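PDB 3I3V: probable secreted solute-binding lipoprotein from Streptomyces coelicolor, which probably binds a solute outside the cell and presents it to a membrane transporter, in the manner of extracellular solute-binding proteins. Local coordinates for residues C[250-255]-C[338-343]; C[122-127]-C[246-251]; C[235-240]-C[257-262]. One frame throughout, in Å; residues are numbered along the deposited sequence.

Contact 1: C[250-255]-C[338-343]; sequences SALAKV and FPLVGA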
ATOM      1  N   SER C 250      -4.959 -31.776 -49.233  1.00 36.12           N
ATOM      2  CA  SER C 250      -6.343 -32.246 -49.252  1.00 37.46           C
ATOM      3  C   SER C 250      -6.487 -33.533 -50.057  1.00 37.42           C
ATOM      4  O   SER C 250      -7.375 -34.341 -49.786  1.00 36.44           O
ATOM      5  CB  SER C 250      -7.279 -31.183 -49.835  1.00 39.27           C
ATOM      6  OG  SER C 250      -7.375 -30.067 -48.971  1.00 44.88           O
ATOM      7  N   ALA C 251      -5.630 -33.717 -51.058  1.00 37.88           N
ATOM      8  CA  ALA C 251      -5.675 -34.932 -51.864  1.00 37.53           C
ATOM      9  C   ALA C 251      -4.908 -36.018 -51.110  1.00 37.90           C
ATOM     10  O   ALA C 251      -5.299 -37.185 -51.118  1.00 38.44           O
ATOM     11  CB  ALA C 251      -5.057 -34.693 -53.230  1.00 37.30           C
ATOM     12  N   LEU C 252      -3.820 -35.618 -50.454  1.00 38.18           N
ATOM     13  CA  LEU C 252      -2.993 -36.535 -49.672  1.00 38.39           C
ATOM     14  C   LEU C 252      -3.789 -37.110 -48.504  1.00 40.01           C
ATOM     15  O   LEU C 252      -3.485 -38.198 -47.997  1.00 39.41           O
ATOM     16  CB  LEU C 252      -1.761 -35.803 -49.132  1.00 36.87           C
ATOM     17  CG  LEU C 252      -0.462 -35.829 -49.941  1.00 35.43           C
ATOM     18  CD1 LEU C 252      -0.694 -36.422 -51.309  1.00 34.54           C
ATOM     19  CD2 LEU C 252       0.086 -34.422 -50.031  1.00 32.73           C
ATOM     20  N   ALA C 253      -4.812 -36.376 -48.079  1.00 39.62           N
ATOM     21  CA  ALA C 253      -5.638 -36.825 -46.973  1.00 40.93           C
ATOM     22  C   ALA C 253      -6.471 -38.032 -47.371  1.00 41.36           C
ATOM     23  O   ALA C 253      -6.957 -38.759 -46.513  1.00 42.70           O
ATOM     24  CB  ALA C 253      -6.546 -35.705 -46.513  1.00 41.13           C
ATOM     25  N   LYS C 254      -6.632 -38.250 -48.671  1.00 43.03           N
ATOM     26  CA  LYS C 254      -7.429 -39.372 -49.159  1.00 44.05           C
ATOM     27  C   LYS C 254      -6.589 -40.575 -49.568  1.00 44.37           C
ATOM     28  O   LYS C 254      -7.106 -41.511 -50.179  1.00 44.33           O
ATOM     29  CB  LYS C 254      -8.298 -38.941 -50.352  1.00 45.69           C
ATOM     30  CG  LYS C 254      -9.281 -37.780 -50.080  1.00 46.02           C
ATOM     31  CD  LYS C 254     -10.089 -37.460 -51.340  1.00 48.05           C
ATOM     32  CE  LYS C 254     -10.741 -36.072 -51.311  1.00 49.47           C
ATOM     33  NZ  LYS C 254     -11.879 -35.967 -50.362  1.00 52.01           N
ATOM     34  N   VAL C 255      -5.298 -40.545 -49.241  1.00 44.77           N
ATOM     35  CA  VAL C 255      -4.392 -41.648 -49.564  1.00 44.42           C
ATOM     36  C   VAL C 255      -4.704 -42.816 -48.630  1.00 44.87           C
ATOM     37  O   VAL C 255      -4.667 -42.668 -47.408  1.00 44.17           O
ATOM     38  CB  VAL C 255      -2.898 -41.236 -49.372  1.00 45.11           C
ATOM     39  CG1 VAL C 255      -1.994 -42.443 -49.534  1.00 44.90           C
ATOM     40  CG2 VAL C 255      -2.505 -40.173 -50.388  1.00 43.35           C
ATOM     41  N   PHE C 338      -5.236 -37.142 -40.090  1.00 35.21           N
ATOM     42  CA  PHE C 338      -5.002 -37.240 -41.527  1.00 35.19           C
ATOM     43  C   PHE C 338      -3.483 -37.159 -41.616  1.00 34.93           C
ATOM     44  O   PHE C 338      -2.935 -36.121 -41.983  1.00 35.03           O
ATOM     45  CB  PHE C 338      -5.631 -36.055 -42.268  1.00 37.19           C
ATOM     46  CG  PHE C 338      -7.040 -35.748 -41.842  1.00 36.48           C
ATOM     47  CD1 PHE C 338      -7.289 -35.074 -40.647  1.00 34.68           C
ATOM     48  CD2 PHE C 338      -8.118 -36.127 -42.638  1.00 35.78           C
ATOM     49  CE1 PHE C 338      -8.588 -34.782 -40.252  1.00 35.80           C
ATOM     50  CE2 PHE C 338      -9.422 -35.840 -42.257  1.00 36.61           C
ATOM     51  CZ  PHE C 338      -9.660 -35.161 -41.059  1.00 36.43           C
ATOM     52  N   PRO C 339      -2.788 -38.262 -41.272  1.00 34.66           N
ATOM     53  CA  PRO C 339      -1.331 -38.442 -41.255  1.00 33.95           C
ATOM     54  C   PRO C 339      -0.471 -37.632 -42.217  1.00 32.87           C
ATOM     55  O   PRO C 339       0.414 -36.900 -41.786  1.00 34.34           O
ATOM     56  CB  PRO C 339      -1.176 -39.945 -41.467  1.00 35.74           C
ATOM     57  CG  PRO C 339      -2.332 -40.480 -40.702  1.00 35.61           C
ATOM     58  CD  PRO C 339      -3.455 -39.572 -41.174  1.00 34.94           C
ATOM     59  N   LEU C 340      -0.710 -37.764 -43.514  1.00 32.50           N
ATOM     60  CA  LEU C 340       0.100 -37.035 -44.487  1.00 34.45           C
ATOM     61  C   LEU C 340      -0.133 -35.531 -44.407  1.00 33.63           C
ATOM     62  O   LEU C 340       0.771 -34.743 -44.681  1.00 33.98           O
ATOM     63  CB  LEU C 340      -0.175 -37.548 -45.904  1.00 33.52           C
ATOM     64  CG  LEU C 340       0.039 -39.057 -46.054  1.00 33.04           C
ATOM     65  CD1 LEU C 340      -0.277 -39.467 -47.466  1.00 32.23           C
ATOM     66  CD2 LEU C 340       1.479 -39.425 -45.685  1.00 32.66           C
ATOM     67  N   VAL C 341      -1.348 -35.137 -44.036  1.00 33.47           N
ATOM     68  CA  VAL C 341      -1.664 -33.720 -43.896  1.00 33.57           C
ATOM     69  C   VAL C 341      -0.908 -33.180 -42.693  1.00 33.50           C
ATOM     70  O   VAL C 341      -0.294 -32.113 -42.763  1.00 34.70           O
ATOM     71  CB  VAL C 341      -3.177 -33.494 -43.694  1.00 32.70           C
ATOM     72  CG1 VAL C 341      -3.456 -32.021 -43.420  1.00 32.07           C
ATOM     73  CG2 VAL C 341      -3.932 -33.943 -44.936  1.00 31.14           C
ATOM     74  N   GLY C 342      -0.945 -33.928 -41.592  1.00 34.01           N
ATOM     75  CA  GLY C 342      -0.236 -33.521 -40.391  1.00 33.93           C
ATOM     76  C   GLY C 342       1.266 -33.457 -40.625  1.00 34.64           C
ATOM     77  O   GLY C 342       1.941 -32.545 -40.133  1.00 34.57           O
ATOM     78  N   ALA C 343       1.798 -34.420 -41.378  1.00 34.36           N
ATOM     79  CA  ALA C 343       3.235 -34.446 -41.683  1.00 36.24           C
ATOM     80  C   ALA C 343       3.639 -33.260 -42.575  1.00 37.16           C
ATOM     81  O   ALA C 343       4.727 -32.692 -42.420  1.00 39.38           O
ATOM     82  CB  ALA C 343       3.611 -35.765 -42.363  1.00 34.90           C
TER
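Residues 252-255, following on from helix 249-252, form a type I beta turn, and this part of the chain meets the first part of segment 338-343, the CA atoms of A253 and F338 coming within 5.5 Å of each other and those of L252 and L340 within 6.1 Å. L340 lies at the middle. Its CB meets L252 CB at 4.0 Å, while its CG, anti to the carbonyl carbon (chi1 -56°), carries CD1 on toward the turn. There L340 CD1 sits beside L252 O at 3.5 Å and against V255 CB at 3.7 Å; the L340 and V255 side chains cross at about a right angle, and CD1 lies against CB and both methyls of the valine. L252 O already takes the N-H of V255, which closes the turn, so the leucine covers a carbonyl that already accepts one hydrogen bond. Leucine's branch at CG puts a methyl beyond CB, so that CB can meet L252 while CD1 reaches V255; V255, branched at CB, offers it a stiff apolar surface. Next to this, A253 CB packs on V341 CG2 at 3.5 Å and lies obliquely to the F338 ring, 4.2 Å from its CD2; a side chain of one carbon lets the two backbones come this near. L340 also touches A260 and T263, bringing helix 257-261 and strand 263-266 into the same core. The arrangement is apolar helix-to-turn packing beside the larger mixed sheet, consistent with the alpha/beta architecture of solute-binding proteins of the PBP clan.

Contact 2: C[122-127]-C[246-251]; sequences FATNWP and SAMSSA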
ATOM      1  N   PHE C 122      -8.621 -19.888 -44.708  1.00 28.29           N
ATOM      2  CA  PHE C 122      -8.181 -21.157 -45.290  1.00 30.94           C
ATOM      3  C   PHE C 122      -6.900 -21.044 -46.109  1.00 31.90           C
ATOM      4  O   PHE C 122      -6.627 -20.018 -46.743  1.00 31.64           O
ATOM      5  CB  PHE C 122      -9.299 -21.760 -46.148  1.00 31.48           C
ATOM      6  CG  PHE C 122     -10.353 -22.478 -45.352  1.00 34.15           C
ATOM      7  CD1 PHE C 122     -10.415 -22.339 -43.972  1.00 32.73           C
ATOM      8  CD2 PHE C 122     -11.288 -23.295 -45.983  1.00 35.13           C
ATOM      9  CE1 PHE C 122     -11.386 -22.994 -43.232  1.00 33.97           C
ATOM     10  CE2 PHE C 122     -12.265 -23.957 -45.247  1.00 36.05           C
ATOM     11  CZ  PHE C 122     -12.311 -23.803 -43.860  1.00 34.62           C
ATOM     12  N   ALA C 123      -6.113 -22.112 -46.095  1.00 30.27           N
ATOM     13  CA  ALA C 123      -4.859 -22.133 -46.831  1.00 32.39           C
ATOM     14  C   ALA C 123      -4.620 -23.505 -47.440  1.00 33.88           C
ATOM     15  O   ALA C 123      -5.427 -24.420 -47.271  1.00 32.48           O
ATOM     16  CB  ALA C 123      -3.700 -21.772 -45.908  1.00 30.49           C
ATOM     17  N   THR C 124      -3.512 -23.642 -48.159  1.00 34.54           N
ATOM     18  CA  THR C 124      -3.175 -24.919 -48.756  1.00 35.63           C
ATOM     19  C   THR C 124      -1.693 -25.188 -48.654  1.00 37.09           C
ATOM     20  O   THR C 124      -0.871 -24.290 -48.862  1.00 36.85           O
ATOM     21  CB  THR C 124      -3.528 -24.994 -50.249  1.00 36.74           C
ATOM     22  OG1 THR C 124      -4.912 -24.684 -50.441  1.00 39.10           O
ATOM     23  CG2 THR C 124      -3.242 -26.395 -50.773  1.00 34.60           C
ATOM     24  N   ASN C 125      -1.373 -26.426 -48.293  1.00 37.97           N
ATOM     25  CA  ASN C 125      -0.004 -26.900 -48.220  1.00 38.55           C
ATOM     26  C   ASN C 125      -0.025 -27.877 -49.384  1.00 37.05           C
ATOM     27  O   ASN C 125      -0.906 -28.733 -49.456  1.00 36.90           O
ATOM     28  CB  ASN C 125       0.271 -27.636 -46.915  1.00 41.46           C
ATOM     29  CG  ASN C 125       1.285 -26.917 -46.053  1.00 45.48           C
ATOM     30  OD1 ASN C 125       0.932 -26.080 -45.221  1.00 48.81           O
ATOM     31  ND2 ASN C 125       2.562 -27.227 -46.261  1.00 46.92           N
ATOM     32  N   TRP C 126       0.924 -27.733 -50.298  1.00 34.56           N
ATOM     33  CA  TRP C 126       0.988 -28.567 -51.500  1.00 33.23           C
ATOM     34  C   TRP C 126       2.389 -29.163 -51.603  1.00 33.02           C
ATOM     35  O   TRP C 126       3.205 -28.699 -52.397  1.00 31.55           O
ATOM     36  CB  TRP C 126       0.717 -27.668 -52.708  1.00 31.03           C
ATOM     37  CG  TRP C 126       0.275 -28.322 -53.975  1.00 29.07           C
ATOM     38  CD1 TRP C 126       0.823 -29.415 -54.584  1.00 27.69           C
ATOM     39  CD2 TRP C 126      -0.750 -27.846 -54.852  1.00 30.52           C
ATOM     40  NE1 TRP C 126       0.205 -29.645 -55.792  1.00 27.36           N
ATOM     41  CE2 TRP C 126      -0.763 -28.694 -55.982  1.00 29.11           C
ATOM     42  CE3 TRP C 126      -1.659 -26.779 -54.793  1.00 30.95           C
ATOM     43  CZ2 TRP C 126      -1.654 -28.508 -57.045  1.00 29.70           C
ATOM     44  CZ3 TRP C 126      -2.548 -26.594 -55.850  1.00 29.91           C
ATOM     45  CH2 TRP C 126      -2.536 -27.454 -56.961  1.00 30.38           C
ATOM     46  N   PRO C 127       2.683 -30.204 -50.806  1.00 33.16           N
ATOM     47  CA  PRO C 127       4.006 -30.841 -50.823  1.00 32.84           C
ATOM     48  C   PRO C 127       4.181 -32.046 -51.759  1.00 33.01           C
ATOM     49  O   PRO C 127       3.294 -32.392 -52.544  1.00 32.72           O
ATOM     50  CB  PRO C 127       4.192 -31.235 -49.369  1.00 31.90           C
ATOM     51  CG  PRO C 127       2.795 -31.739 -49.028  1.00 33.26           C
ATOM     52  CD  PRO C 127       1.880 -30.697 -49.671  1.00 32.76           C
ATOM     53  N   SER C 246       3.251 -35.134 -56.258  1.00 31.01           N
ATOM     54  CA  SER C 246       3.120 -33.800 -55.697  1.00 30.07           C
ATOM     55  C   SER C 246       1.615 -33.526 -55.682  1.00 31.16           C
ATOM     56  O   SER C 246       0.944 -33.692 -56.699  1.00 32.17           O
ATOM     57  CB  SER C 246       3.809 -32.774 -56.583  1.00 29.35           C
ATOM     58  OG  SER C 246       3.535 -31.472 -56.106  1.00 26.58           O
ATOM     59  N   ALA C 247       1.065 -33.108 -54.552  1.00 29.52           N
ATOM     60  CA  ALA C 247      -0.366 -32.864 -54.540  1.00 30.07           C
ATOM     61  C   ALA C 247      -0.839 -32.093 -53.317  1.00 32.33           C
ATOM     62  O   ALA C 247      -0.193 -32.130 -52.277  1.00 33.78           O
ATOM     63  CB  ALA C 247      -1.097 -34.191 -54.630  1.00 29.54           C
HETATM   64  N   MSE C 248      -1.966 -31.395 -53.448  1.00 32.61           N
HETATM   65  CA  MSE C 248      -2.531 -30.637 -52.337  1.00 34.93           C
HETATM   66  C   MSE C 248      -2.667 -31.575 -51.139  1.00 35.10           C
HETATM   67  O   MSE C 248      -2.979 -32.753 -51.307  1.00 34.47           O
HETATM   68  CB  MSE C 248      -3.919 -30.116 -52.699  1.00 38.23           C
HETATM   69  CG  MSE C 248      -3.970 -29.076 -53.809  1.00 44.47           C
HETATM   70 SE   MSE C 248      -5.822 -28.588 -54.217  1.00 52.64          SE
HETATM   71  CE  MSE C 248      -6.062 -27.362 -52.735  1.00 46.22           C
ATOM     72  N   SER C 249      -2.441 -31.066 -49.933  1.00 34.60           N
ATOM     73  CA  SER C 249      -2.565 -31.912 -48.757  1.00 35.21           C
ATOM     74  C   SER C 249      -3.979 -32.510 -48.709  1.00 35.01           C
ATOM     75  O   SER C 249      -4.171 -33.623 -48.222  1.00 33.06           O
ATOM     76  CB  SER C 249      -2.261 -31.113 -47.481  1.00 34.86           C
ATOM     77  OG  SER C 249      -3.156 -30.028 -47.323  1.00 35.93           O
ATOM     78  N   SER C 250      -4.959 -31.776 -49.233  1.00 36.12           N
ATOM     79  CA  SER C 250      -6.343 -32.246 -49.252  1.00 37.46           C
ATOM     80  C   SER C 250      -6.487 -33.533 -50.057  1.00 37.42           C
ATOM     81  O   SER C 250      -7.375 -34.341 -49.786  1.00 36.44           O
ATOM     82  CB  SER C 250      -7.279 -31.183 -49.835  1.00 39.27           C
ATOM     83  OG  SER C 250      -7.375 -30.067 -48.971  1.00 44.88           O
ATOM     84  N   ALA C 251      -5.630 -33.717 -51.058  1.00 37.88           N
ATOM     85  CA  ALA C 251      -5.675 -34.932 -51.864  1.00 37.53           C
ATOM     86  C   ALA C 251      -4.908 -36.018 -51.110  1.00 37.90           C
ATOM     87  O   ALA C 251      -5.299 -37.185 -51.118  1.00 38.44           O
ATOM     88  CB  ALA C 251      -5.057 -34.693 -53.230  1.00 37.30           C
TER
HETATM   89  O   HOH W   1       4.620 -29.745 -54.475  1.00 30.60           O
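The W126 indole carries M248 CG over one face, 3.4 Å from the centroid of the six-membered ring and 14° off its normal, a CH-pi contact. Over the same face A247 C approaches W126 CD1 at 3.4 Å, and S246 OG lies at the edge, near the ring plane. An indole suits the place because its two fused rings give a face broad enough for both M248 CG and the A247 backbone. The methionine, a selenomethionine here, bends at chi3; its SE stands obliquely to the ring in a Met-aromatic contact, and M248 CE runs on to T124 CG2 at 3.6 Å. Backbone bonds hold the two chains together: S249 N gives to N125 O (2.8 Å) and A247 N to P127 O (3.1 Å), each nearly along the C=O axis. A water accepts from S246 OG and donates to W126 O. D326 takes bonds from both S249 OG and N125 N, a further link between the segments. An alanine in place of W126 would probably loosen M248 and A247, since the broad face they rest on would be lost. With M248 at the N-cap position, the bond from S249 N ties the first turn of helix 249-252 to the strand, so S249 N and A247 N, buried with the contact, each have an acceptor in segment 122-127.

Contact 3: C[235-240]-C[257-262]; sequences TQFNTE and EKVAGH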
ATOM      1  N   THR C 235      -4.874 -42.419 -58.760  1.00 40.61           N
ATOM      2  CA  THR C 235      -4.972 -43.867 -58.821  1.00 42.12           C
ATOM      3  C   THR C 235      -3.595 -44.518 -58.776  1.00 42.13           C
ATOM      4  O   THR C 235      -3.345 -45.379 -57.942  1.00 42.62           O
ATOM      5  CB  THR C 235      -5.711 -44.336 -60.106  1.00 42.25           C
ATOM      6  OG1 THR C 235      -7.125 -44.203 -59.921  1.00 42.88           O
ATOM      7  CG2 THR C 235      -5.390 -45.786 -60.416  1.00 42.20           C
ATOM      8  N   GLN C 236      -2.704 -44.100 -59.674  1.00 42.79           N
ATOM      9  CA  GLN C 236      -1.358 -44.670 -59.739  1.00 41.34           C
ATOM     10  C   GLN C 236      -0.627 -44.689 -58.405  1.00 41.27           C
ATOM     11  O   GLN C 236       0.057 -45.659 -58.085  1.00 41.06           O
ATOM     12  CB  GLN C 236      -0.508 -43.932 -60.776  1.00 39.93           C
ATOM     13  CG  GLN C 236      -0.882 -44.268 -62.206  1.00 38.36           C
ATOM     14  CD  GLN C 236       0.058 -43.658 -63.229  1.00 38.51           C
ATOM     15  OE1 GLN C 236      -0.126 -43.836 -64.430  1.00 39.59           O
ATOM     16  NE2 GLN C 236       1.065 -42.939 -62.759  1.00 36.84           N
ATOM     17  N   PHE C 237      -0.771 -43.625 -57.624  1.00 41.04           N
ATOM     18  CA  PHE C 237      -0.106 -43.570 -56.332  1.00 40.60           C
ATOM     19  C   PHE C 237      -0.808 -44.429 -55.268  1.00 41.85           C
ATOM     20  O   PHE C 237      -0.146 -45.095 -54.474  1.00 41.01           O
ATOM     21  CB  PHE C 237       0.004 -42.120 -55.854  1.00 36.37           C
ATOM     22  CG  PHE C 237       0.872 -41.952 -54.638  1.00 34.37           C
ATOM     23  CD1 PHE C 237       0.357 -42.150 -53.359  1.00 33.95           C
ATOM     24  CD2 PHE C 237       2.212 -41.619 -54.774  1.00 32.68           C
ATOM     25  CE1 PHE C 237       1.169 -42.015 -52.235  1.00 31.96           C
ATOM     26  CE2 PHE C 237       3.030 -41.484 -53.662  1.00 32.47           C
ATOM     27  CZ  PHE C 237       2.506 -41.682 -52.386  1.00 31.91           C
ATOM     28  N   ASN C 238      -2.140 -44.420 -55.265  1.00 42.67           N
ATOM     29  CA  ASN C 238      -2.914 -45.191 -54.288  1.00 42.91           C
ATOM     30  C   ASN C 238      -2.791 -46.698 -54.412  1.00 41.83           C
ATOM     31  O   ASN C 238      -2.850 -47.404 -53.415  1.00 42.18           O
ATOM     32  CB  ASN C 238      -4.385 -44.783 -54.339  1.00 41.63           C
ATOM     33  CG  ASN C 238      -4.609 -43.421 -53.744  1.00 41.86           C
ATOM     34  OD1 ASN C 238      -3.659 -42.777 -53.294  1.00 39.95           O
ATOM     35  ND2 ASN C 238      -5.860 -42.968 -53.730  1.00 41.85           N
ATOM     36  N   THR C 239      -2.630 -47.190 -55.635  1.00 42.49           N
ATOM     37  CA  THR C 239      -2.466 -48.621 -55.863  1.00 43.15           C
ATOM     38  C   THR C 239      -0.967 -48.928 -55.851  1.00 43.52           C
ATOM     39  O   THR C 239      -0.539 -50.059 -56.086  1.00 44.32           O
ATOM     40  CB  THR C 239      -3.055 -49.059 -57.222  1.00 43.59           C
ATOM     41  OG1 THR C 239      -2.406 -48.343 -58.280  1.00 42.76           O
ATOM     42  CG2 THR C 239      -4.557 -48.790 -57.263  1.00 42.57           C
ATOM     43  N   GLU C 240      -0.177 -47.895 -55.584  1.00 42.65           N
ATOM     44  CA  GLU C 240       1.264 -48.022 -55.514  1.00 42.98           C
ATOM     45  C   GLU C 240       1.918 -48.473 -56.813  1.00 43.03           C
ATOM     46  O   GLU C 240       2.761 -49.373 -56.812  1.00 43.65           O
ATOM     47  CB  GLU C 240       1.656 -48.972 -54.378  1.00 42.57           C
ATOM     48  CG  GLU C 240       1.263 -48.474 -52.999  1.00 43.47           C
ATOM     49  CD  GLU C 240       1.692 -49.416 -51.893  1.00 43.27           C
ATOM     50  OE1 GLU C 240       1.261 -50.585 -51.911  1.00 45.66           O
ATOM     51  OE2 GLU C 240       2.459 -48.993 -51.004  1.00 42.95           O
ATOM     52  N   GLU C 257      -4.918 -45.395 -46.038  1.00 50.71           N
ATOM     53  CA  GLU C 257      -4.130 -45.544 -44.818  1.00 53.49           C
ATOM     54  C   GLU C 257      -3.010 -46.589 -44.872  1.00 54.20           C
ATOM     55  O   GLU C 257      -1.935 -46.380 -44.300  1.00 54.30           O
ATOM     56  CB  GLU C 257      -5.073 -45.830 -43.647  1.00 56.00           C
ATOM     57  CG  GLU C 257      -4.734 -47.058 -42.829  1.00 59.87           C
ATOM     58  CD  GLU C 257      -5.518 -47.102 -41.539  1.00 62.69           C
ATOM     59  OE1 GLU C 257      -6.766 -47.193 -41.593  1.00 65.28           O
ATOM     60  OE2 GLU C 257      -4.885 -47.033 -40.467  1.00 64.62           O
ATOM     61  N   LYS C 258      -3.259 -47.713 -45.539  1.00 53.14           N
ATOM     62  CA  LYS C 258      -2.239 -48.752 -45.661  1.00 53.18           C
ATOM     63  C   LYS C 258      -1.025 -48.162 -46.381  1.00 51.37           C
ATOM     64  O   LYS C 258       0.118 -48.365 -45.970  1.00 52.45           O
ATOM     65  CB  LYS C 258      -2.784 -49.940 -46.458  1.00 55.09           C
ATOM     66  CG  LYS C 258      -3.986 -50.611 -45.822  1.00 58.77           C
ATOM     67  CD  LYS C 258      -3.594 -51.419 -44.591  1.00 62.12           C
ATOM     68  CE  LYS C 258      -2.852 -52.704 -44.965  1.00 63.01           C
ATOM     69  NZ  LYS C 258      -1.594 -52.456 -45.732  1.00 62.64           N
ATOM     70  N   VAL C 259      -1.293 -47.426 -47.460  1.00 48.66           N
ATOM     71  CA  VAL C 259      -0.256 -46.784 -48.259  1.00 45.04           C
ATOM     72  C   VAL C 259       0.358 -45.602 -47.514  1.00 44.02           C
ATOM     73  O   VAL C 259       1.576 -45.437 -47.500  1.00 43.66           O
ATOM     74  CB  VAL C 259      -0.830 -46.259 -49.590  1.00 44.29           C
ATOM     75  CG1 VAL C 259       0.283 -45.655 -50.433  1.00 43.17           C
ATOM     76  CG2 VAL C 259      -1.534 -47.379 -50.332  1.00 42.52           C
ATOM     77  N   ALA C 260      -0.493 -44.780 -46.902  1.00 42.10           N
ATOM     78  CA  ALA C 260      -0.048 -43.608 -46.150  1.00 40.72           C
ATOM     79  C   ALA C 260       0.875 -43.987 -44.998  1.00 40.98           C
ATOM     80  O   ALA C 260       1.751 -43.210 -44.615  1.00 41.04           O
ATOM     81  CB  ALA C 260      -1.255 -42.844 -45.610  1.00 40.82           C
ATOM     82  N   GLY C 261       0.669 -45.177 -44.440  1.00 40.85           N
ATOM     83  CA  GLY C 261       1.497 -45.628 -43.334  1.00 41.10           C
ATOM     84  C   GLY C 261       2.984 -45.501 -43.611  1.00 41.22           C
ATOM     85  O   GLY C 261       3.748 -45.051 -42.749  1.00 43.62           O
ATOM     86  N   HIS C 262       3.398 -45.900 -44.810  1.00 38.63           N
ATOM     87  CA  HIS C 262       4.800 -45.818 -45.202  1.00 37.63           C
ATOM     88  C   HIS C 262       5.062 -44.765 -46.282  1.00 37.18           C
ATOM     89  O   HIS C 262       5.809 -45.004 -47.232  1.00 37.01           O
ATOM     90  CB  HIS C 262       5.322 -47.196 -45.657  1.00 37.58           C
ATOM     91  CG  HIS C 262       4.471 -47.876 -46.690  1.00 36.48           C
ATOM     92  ND1 HIS C 262       3.757 -49.022 -46.423  1.00 38.33           N
ATOM     93  CD2 HIS C 262       4.271 -47.609 -48.003  1.00 39.03           C
ATOM     94  CE1 HIS C 262       3.157 -49.437 -47.527  1.00 38.92           C
ATOM     95  NE2 HIS C 262       3.455 -48.598 -48.501  1.00 38.97           N
TER
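V259, on helix 257-261, gives up the most surface here and points toward the end of helix 230-238. Its CG2, anti to the carbonyl carbon, rests on N238 O at 3.4 Å, and V259 CG1 meets E240 CG at 3.9 Å and, more loosely and obliquely, the F237 ring at CE1. Short and branched, valine spreads two methyls over a helix end without needing a polar partner. E240 comes second. It is the first residue to leave helical backbone angles, with a positive phi of 62° in a Schellman motif, where E240 N bonds back to F237 O, and its side chain points toward the other segment. Its CG meets the valine methyls tip to tip, and the chain, extended beyond CG, carries the carboxylate on to H262. The histidine, its CG in the crowded position between backbone N and carbonyl carbon, reaches back tip to tip: H262 NE2 donates to E240 OE2 at 2.7 Å with an N-H...O angle of 172°. The acceptor lies in the ring plane and the two flat groups are only 24° apart, so the bond is short and straight and the groups nearly coplanar. V259 O stands above one face of the imidazole, offset toward the rim, and takes a bond from T263 OG1. N131 touches both E240 and H262, placing the pair beside strand 122-131. Chemically, the nearby carboxylate is likely to favour an NE2-H on H262 and may raise its pKa, and positive charge there would also ease the glutamate's place at a helix C-terminus, where a negative group is otherwise disfavoured.

How the contacts relate
All three contacts belong to one region beside the seven-stranded mixed sheet. Contacts 1 and 2 lie closest, with centres about 8 Å apart; they share S250 and A251 on helix 249-252, and L252 CD2 touches A247 O and P127 CG. The centre of contact 3 is about 11 Å from that of contact 1, which it meets through V255 and A260, and about 17 Å from that of contact 2, which it does not touch. Along the chain come 122-127, 235-240, 246-255, 257-262 and finally 338-343. The run 235-262, from the end of helix 230-238 through helices 249-252 and 257-261, is joined to strand 122-131 and helix 339-345, bringing parts remote in sequence together beside the sheet.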